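PDB 3MBH: putative phosphomethylpyrimidine kinase from Bacteroides thetaiotaomicron, which probably phosphorylates pyridoxal and related vitamin B6 compounds with ATP, as a pyridoxal kinase of the ribokinase clan, and is seen here with pyridoxal bound. Local coordinates for residues Y170-S175 / N206-V211; D106-A111 / V230-L235. One frame throughout, in Å; residues are numbered along the deposited sequence. Where two conformers were deposited one is given.

Interaction 1: residues Y170-S175 / N206-V211; sequences YLRLLS and NRYWKV
Leu171 and Arg172 reach from their helix to the phenol of Tyr208, so one ring carries both contacts between the segments. Leu171 comes to the ring's edge: its CD1 lies near the ring plane and 4.0 Å from Tyr208 CD2, the leucine heading for the strand and the phenol for the helix. This is an apolar edge contact and not a stack over the face. The second contact is farther out along the phenol, where Arg172 CB stands 3.8 Å from Tyr208 OH; the aliphatic root of the arginine does the touching. With CG of Tyr208 anti to its carbonyl carbon (chi1 -65°), the ring extends from the strand toward the helix and bridges a CA separation of 8.6 Å between Leu171 and Tyr208. No hydrogen bond crosses the interface, and 155 Å² is buried on both sides together, which marks a small van der Waals contact. The ring has further company: Lys168 makes a cation-pi interaction with it, and the Tyr201 ring meets it with the planes at about 35°. Asn206 and Arg207 face Asn202 in a G1 beta bulge where the hairpin turns into strand 207-213. Helix 164-176 thus lies against the hairpin of strands 195-202 and 207-213, with Tyr201 also touching Leu171, Arg172 and Ser175, while strand 288-290 pairs with the other edge of 207-213.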
loop_
_atom_site.group_PDB
_atom_site.type_symbol
_atom_site.label_atom_id
_atom_site.label_comp_id
_atom_site.label_asym_id
_atom_site.label_seq_id
_atom_site.Cartn_x
_atom_site.Cartn_y
_atom_site.Cartn_z
ATOM N N TYR A 170 -38.599 10.130 13.159
ATOM C CA TYR A 170 -37.860 11.397 13.074
ATOM C C TYR A 170 -37.134 11.537 11.717
ATOM O O TYR A 170 -37.070 12.612 11.122
ATOM C CB TYR A 170 -36.820 11.509 14.180
ATOM C CG TYR A 170 -37.289 11.373 15.607
ATOM C CD1 TYR A 170 -38.422 12.029 16.070
ATOM C CD2 TYR A 170 -36.522 10.651 16.530
ATOM C CE1 TYR A 170 -38.820 11.913 17.418
ATOM C CE2 TYR A 170 -36.926 10.523 17.875
ATOM C CZ TYR A 170 -38.069 11.152 18.309
ATOM O OH TYR A 170 -38.432 11.019 19.650
ATOM N N LEU A 171 -36.551 10.438 11.249
ATOM C CA LEU A 171 -35.810 10.426 9.956
ATOM C C LEU A 171 -36.746 10.867 8.816
ATOM O O LEU A 171 -36.419 11.715 8.011
ATOM C CB LEU A 171 -35.217 9.040 9.694
ATOM C CG LEU A 171 -33.973 8.668 10.518
ATOM C CD1 LEU A 171 -33.815 7.200 10.433
ATOM C CD2 LEU A 171 -32.661 9.371 10.024
ATOM N N ARG A 172 -37.921 10.270 8.795
ATOM C CA ARG A 172 -38.901 10.582 7.786
ATOM C C ARG A 172 -39.392 12.047 7.877
ATOM O O ARG A 172 -39.570 12.689 6.840
ATOM C CB ARG A 172 -40.038 9.561 7.896
ATOM C CG ARG A 172 -41.194 9.783 6.984
ATOM C CD ARG A 172 -40.750 9.824 5.553
ATOM N NE ARG A 172 -41.892 9.742 4.661
ATOM C CZ ARG A 172 -41.786 9.581 3.351
ATOM N NH1 ARG A 172 -40.580 9.539 2.780
ATOM N NH2 ARG A 172 -42.884 9.500 2.611
ATOM N N LEU A 173 -39.598 12.571 9.095
ATOM C CA LEU A 173 -40.086 13.956 9.280
ATOM C C LEU A 173 -39.058 14.937 8.749
ATOM O O LEU A 173 -39.402 15.903 8.085
ATOM C CB LEU A 173 -40.314 14.312 10.748
ATOM C CG LEU A 173 -41.526 13.808 11.497
ATOM C CD1 LEU A 173 -41.444 14.347 12.934
ATOM C CD2 LEU A 173 -42.874 14.222 10.841
ATOM N N LEU A 174 -37.787 14.682 9.053
ATOM C CA LEU A 174 -36.724 15.480 8.518
ATOM C C LEU A 174 -36.588 15.345 6.990
ATOM O O LEU A 174 -36.357 16.339 6.299
ATOM C CB LEU A 174 -35.403 15.186 9.249
ATOM C CG LEU A 174 -35.227 15.731 10.685
ATOM C CD1 LEU A 174 -33.820 15.318 11.159
ATOM C CD2 LEU A 174 -35.446 17.227 10.774
ATOM N N SER A 175 -36.763 14.142 6.441
ATOM C CA SER A 175 -36.670 13.983 4.976
ATOM C C SER A 175 -37.820 14.705 4.265
ATOM O O SER A 175 -37.649 15.261 3.195
ATOM C CB SER A 175 -36.704 12.537 4.573
ATOM O OG SER A 175 -36.643 12.446 3.168
ATOM N N ASN A 206 -36.343 4.199 -0.108
ATOM C CA ASN A 206 -37.134 4.215 1.133
ATOM C C ASN A 206 -36.563 3.207 2.110
ATOM O O ASN A 206 -37.289 2.412 2.675
ATOM C CB ASN A 206 -38.609 3.944 0.831
ATOM C CG ASN A 206 -39.533 4.069 2.065
ATOM O OD1 ASN A 206 -39.527 5.044 2.801
ATOM N ND2 ASN A 206 -40.367 3.065 2.246
ATOM N N ARG A 207 -35.243 3.237 2.289
ATOM C CA ARG A 207 -34.564 2.305 3.192
ATOM C C ARG A 207 -34.058 3.020 4.450
ATOM O O ARG A 207 -33.675 4.181 4.395
ATOM C CB ARG A 207 -33.411 1.566 2.466
ATOM C CG ARG A 207 -33.867 0.635 1.374
ATOM C CD ARG A 207 -32.722 -0.189 0.873
ATOM N NE ARG A 207 -33.071 -1.083 -0.221
ATOM C CZ ARG A 207 -33.097 -0.732 -1.512
ATOM N NH1 ARG A 207 -32.827 0.509 -1.927
ATOM N NH2 ARG A 207 -33.391 -1.641 -2.413
ATOM N N TYR A 208 -34.073 2.286 5.562
ATOM C CA TYR A 208 -33.621 2.729 6.886
ATOM C C TYR A 208 -32.455 1.872 7.344
ATOM O O TYR A 208 -32.509 0.650 7.223
ATOM C CB TYR A 208 -34.756 2.554 7.909
ATOM C CG TYR A 208 -35.948 3.426 7.659
ATOM C CD1 TYR A 208 -36.981 3.020 6.787
ATOM C CD2 TYR A 208 -36.091 4.641 8.327
ATOM C CE1 TYR A 208 -38.073 3.841 6.551
ATOM C CE2 TYR A 208 -37.171 5.440 8.101
ATOM C CZ TYR A 208 -38.148 5.059 7.201
ATOM O OH TYR A 208 -39.216 5.913 7.027
ATOM N N TRP A 209 -31.426 2.486 7.900
ATOM C CA TRP A 209 -30.219 1.807 8.307
ATOM C C TRP A 209 -29.865 2.135 9.722
ATOM O O TRP A 209 -30.099 3.235 10.166
ATOM C CB TRP A 209 -29.045 2.255 7.432
ATOM C CG TRP A 209 -29.285 2.010 6.012
ATOM C CD1 TRP A 209 -29.780 2.894 5.106
ATOM C CD2 TRP A 209 -29.122 0.768 5.320
ATOM N NE1 TRP A 209 -29.935 2.275 3.883
ATOM C CE2 TRP A 209 -29.494 0.980 3.987
ATOM C CE3 TRP A 209 -28.665 -0.492 5.694
ATOM C CZ2 TRP A 209 -29.454 -0.037 3.025
ATOM C CZ3 TRP A 209 -28.623 -1.490 4.738
ATOM C CH2 TRP A 209 -29.037 -1.254 3.421
ATOM N N LYS A 210 -29.202 1.210 10.391
ATOM C CA LYS A 210 -28.638 1.452 11.693
ATOM C C LYS A 210 -27.237 0.825 11.822
ATOM O O LYS A 210 -26.972 -0.278 11.317
ATOM C CB LYS A 210 -29.581 0.851 12.734
ATOM C CG LYS A 210 -29.107 0.888 14.198
ATOM C CD LYS A 210 -30.183 0.247 15.104
ATOM C CE LYS A 210 -29.789 0.137 16.574
ATOM N NZ LYS A 210 -30.925 -0.433 17.428
ATOM N N VAL A 211 -26.360 1.489 12.536
ATOM C CA VAL A 211 -25.060 0.906 12.845
ATOM C C VAL A 211 -24.724 1.250 14.285
ATOM O O VAL A 211 -25.008 2.342 14.726
ATOM C CB VAL A 211 -24.005 1.377 11.827
ATOM C CG1 VAL A 211 -23.868 2.872 11.822
ATOM C CG2 VAL A 211 -22.685 0.691 12.042
#

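Interaction 2: residues D106-A111 / V230-L235; sequences DSLIVA and VITGSL
Val110 meets Thr232 through both of its methyl branches: CG1 and CG2 each lie 3.8 Å from Thr232 OG1, so the isopropyl group straddles the hydroxyl oxygen instead of offering one methyl to it. Two residues earlier on the same strand, Leu108 meets the helix through one branch, placing CD2 4.1 Å from Thr232 O and 4.3 Å from Leu235 CB. The CG of Leu108 is turned anti to the backbone N (chi1 179°), and CD2 thereby reaches the helix surface between Thr232 and Leu235, one turn apart. No hydrogen bond links the segments. Thr232 OG1 instead bonds to the carbonyl oxygen of Thr228, one turn back in its own helix, so this hydroxyl can sit against an apolar valine with its hydrogen bond made. At the next shell, Val142, on the adjacent strand 142-143, touches Leu108, Val110 and Leu235, and Tyr3 of a neighbouring subunit packs on Leu108. The segment axes approach to 10.1 Å and run at 167°, nearly antiparallel, which is the helix-on-strand packing of an alpha/beta fold such as that of the ribokinase clan. Strand 108-111 lies between parallel strands 80-83 and 142-143, with helix 223-236 across its Leu108 and Val110 face; helix 241-257 in turn packs against that helix through Ile231 and Ser234.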
loop_
_atom_site.group_PDB
_atom_site.type_symbol
_atom_site.label_atom_id
_atom_site.label_comp_id
_atom_site.label_asym_id
_atom_site.label_seq_id
_atom_site.Cartn_x
_atom_site.Cartn_y
_atom_site.Cartn_z
ATOM N N ASP A 106 -26.080 17.568 -11.107
ATOM C CA ASP A 106 -25.398 16.445 -10.426
ATOM C C ASP A 106 -24.827 16.820 -9.045
ATOM O O ASP A 106 -24.125 16.000 -8.466
ATOM C CB ASP A 106 -24.253 15.847 -11.296
ATOM C CG ASP A 106 -24.758 15.197 -12.618
ATOM O OD1 ASP A 106 -25.964 14.809 -12.719
ATOM O OD2 ASP A 106 -23.939 15.060 -13.575
ATOM N N SER A 107 -25.084 18.014 -8.503
ATOM C CA SER A 107 -24.463 18.391 -7.184
ATOM C C SER A 107 -24.944 17.584 -5.974
ATOM O O SER A 107 -26.022 16.964 -5.953
ATOM C CB SER A 107 -24.625 19.872 -6.827
ATOM O OG SER A 107 -24.177 20.729 -7.845
ATOM N N LEU A 108 -24.065 17.537 -4.992
ATOM C CA LEU A 108 -24.368 16.932 -3.720
ATOM C C LEU A 108 -24.264 18.106 -2.770
ATOM O O LEU A 108 -23.210 18.726 -2.723
ATOM C CB LEU A 108 -23.290 15.890 -3.428
ATOM C CG LEU A 108 -23.428 15.165 -2.099
ATOM C CD1 LEU A 108 -24.665 14.303 -2.075
ATOM C CD2 LEU A 108 -22.162 14.382 -1.853
ATOM N N ILE A 109 -25.366 18.455 -2.127
ATOM C CA ILE A 109 -25.421 19.472 -1.114
ATOM C C ILE A 109 -25.551 18.743 0.238
ATOM O O ILE A 109 -26.545 17.999 0.493
ATOM C CB ILE A 109 -26.601 20.486 -1.314
ATOM C CG1 ILE A 109 -26.626 21.048 -2.749
ATOM C CG2 ILE A 109 -26.547 21.575 -0.266
ATOM C CD1 ILE A 109 -25.237 21.621 -3.313
ATOM N N VAL A 110 -24.525 18.934 1.072
ATOM C CA VAL A 110 -24.466 18.336 2.389
ATOM C C VAL A 110 -24.470 19.411 3.449
ATOM O O VAL A 110 -23.624 20.327 3.412
ATOM C CB VAL A 110 -23.205 17.452 2.549
ATOM C CG1 VAL A 110 -23.163 16.792 3.974
ATOM C CG2 VAL A 110 -23.149 16.400 1.466
ATOM N N ALA A 111 -25.390 19.313 4.418
ATOM C CA ALA A 111 -25.390 20.243 5.511
ATOM C C ALA A 111 -25.333 19.437 6.792
ATOM O O ALA A 111 -26.250 18.634 7.095
ATOM C CB ALA A 111 -26.638 21.164 5.506
ATOM N N VAL A 230 -16.244 12.157 5.912
ATOM C CA VAL A 230 -16.121 10.812 5.324
ATOM C C VAL A 230 -17.382 10.433 4.557
ATOM O O VAL A 230 -17.304 9.897 3.448
ATOM C CB VAL A 230 -15.695 9.742 6.330
ATOM C CG1 VAL A 230 -15.648 8.380 5.591
ATOM C CG2 VAL A 230 -14.312 10.112 6.969
ATOM N N ILE A 231 -18.547 10.772 5.103
ATOM C CA ILE A 231 -19.804 10.525 4.381
ATOM C C ILE A 231 -19.805 11.221 2.995
ATOM O O ILE A 231 -20.131 10.600 1.979
ATOM C CB ILE A 231 -21.064 10.908 5.194
ATOM C CG1 ILE A 231 -21.182 9.991 6.416
ATOM C CG2 ILE A 231 -22.362 10.844 4.300
ATOM C CD1 ILE A 231 -21.688 8.546 6.192
ATOM N N THR A 232 -19.401 12.478 2.956
ATOM C CA THR A 232 -19.388 13.240 1.720
ATOM C C THR A 232 -18.445 12.651 0.717
ATOM O O THR A 232 -18.822 12.449 -0.450
ATOM C CB THR A 232 -18.950 14.673 2.019
ATOM O OG1 THR A 232 -19.903 15.214 2.923
ATOM C CG2 THR A 232 -18.904 15.536 0.763
ATOM N N GLY A 233 -17.206 12.381 1.148
ATOM C CA GLY A 233 -16.247 11.793 0.266
ATOM C C GLY A 233 -16.704 10.417 -0.252
ATOM O O GLY A 233 -16.521 10.105 -1.417
ATOM N N SER A 234 -17.253 9.592 0.636
ATOM C CA SER A 234 -17.664 8.234 0.254
ATOM C C SER A 234 -18.806 8.283 -0.768
ATOM O O SER A 234 -18.788 7.538 -1.773
ATOM C CB SER A 234 -17.998 7.434 1.533
ATOM O OG SER A 234 -18.819 6.311 1.316
ATOM N N LEU A 235 -19.807 9.130 -0.519
ATOM C CA LEU A 235 -20.937 9.283 -1.473
ATOM C C LEU A 235 -20.400 9.828 -2.814
ATOM O O LEU A 235 -20.763 9.332 -3.861
ATOM C CB LEU A 235 -22.042 10.171 -0.902
ATOM C CG LEU A 235 -22.819 9.629 0.336
ATOM C CD1 LEU A 235 -23.783 10.658 0.885
ATOM C CD2 LEU A 235 -23.567 8.278 -0.017
#

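Interactions 1 and 2 have centres about 17 Å apart and nearest atoms about 8 Å apart, so they do not touch, yet both pack a helix on the same mixed sheet. Along the chain they are nested: strand 108-111 comes first, then helix 164-176 and strand 207-213 of interaction 1, and finally helix 223-236, which follows that strand directly. Interaction 2 is buried on the parallel part of the sheet, whereas interaction 1 is partly buried on its antiparallel hairpin. Neither lies at an annotated site, although helix 223-236 also carries Asp225 of the pyridoxal pocket, and the side chain of Val110 is about 12 Å from the bound pyridoxal.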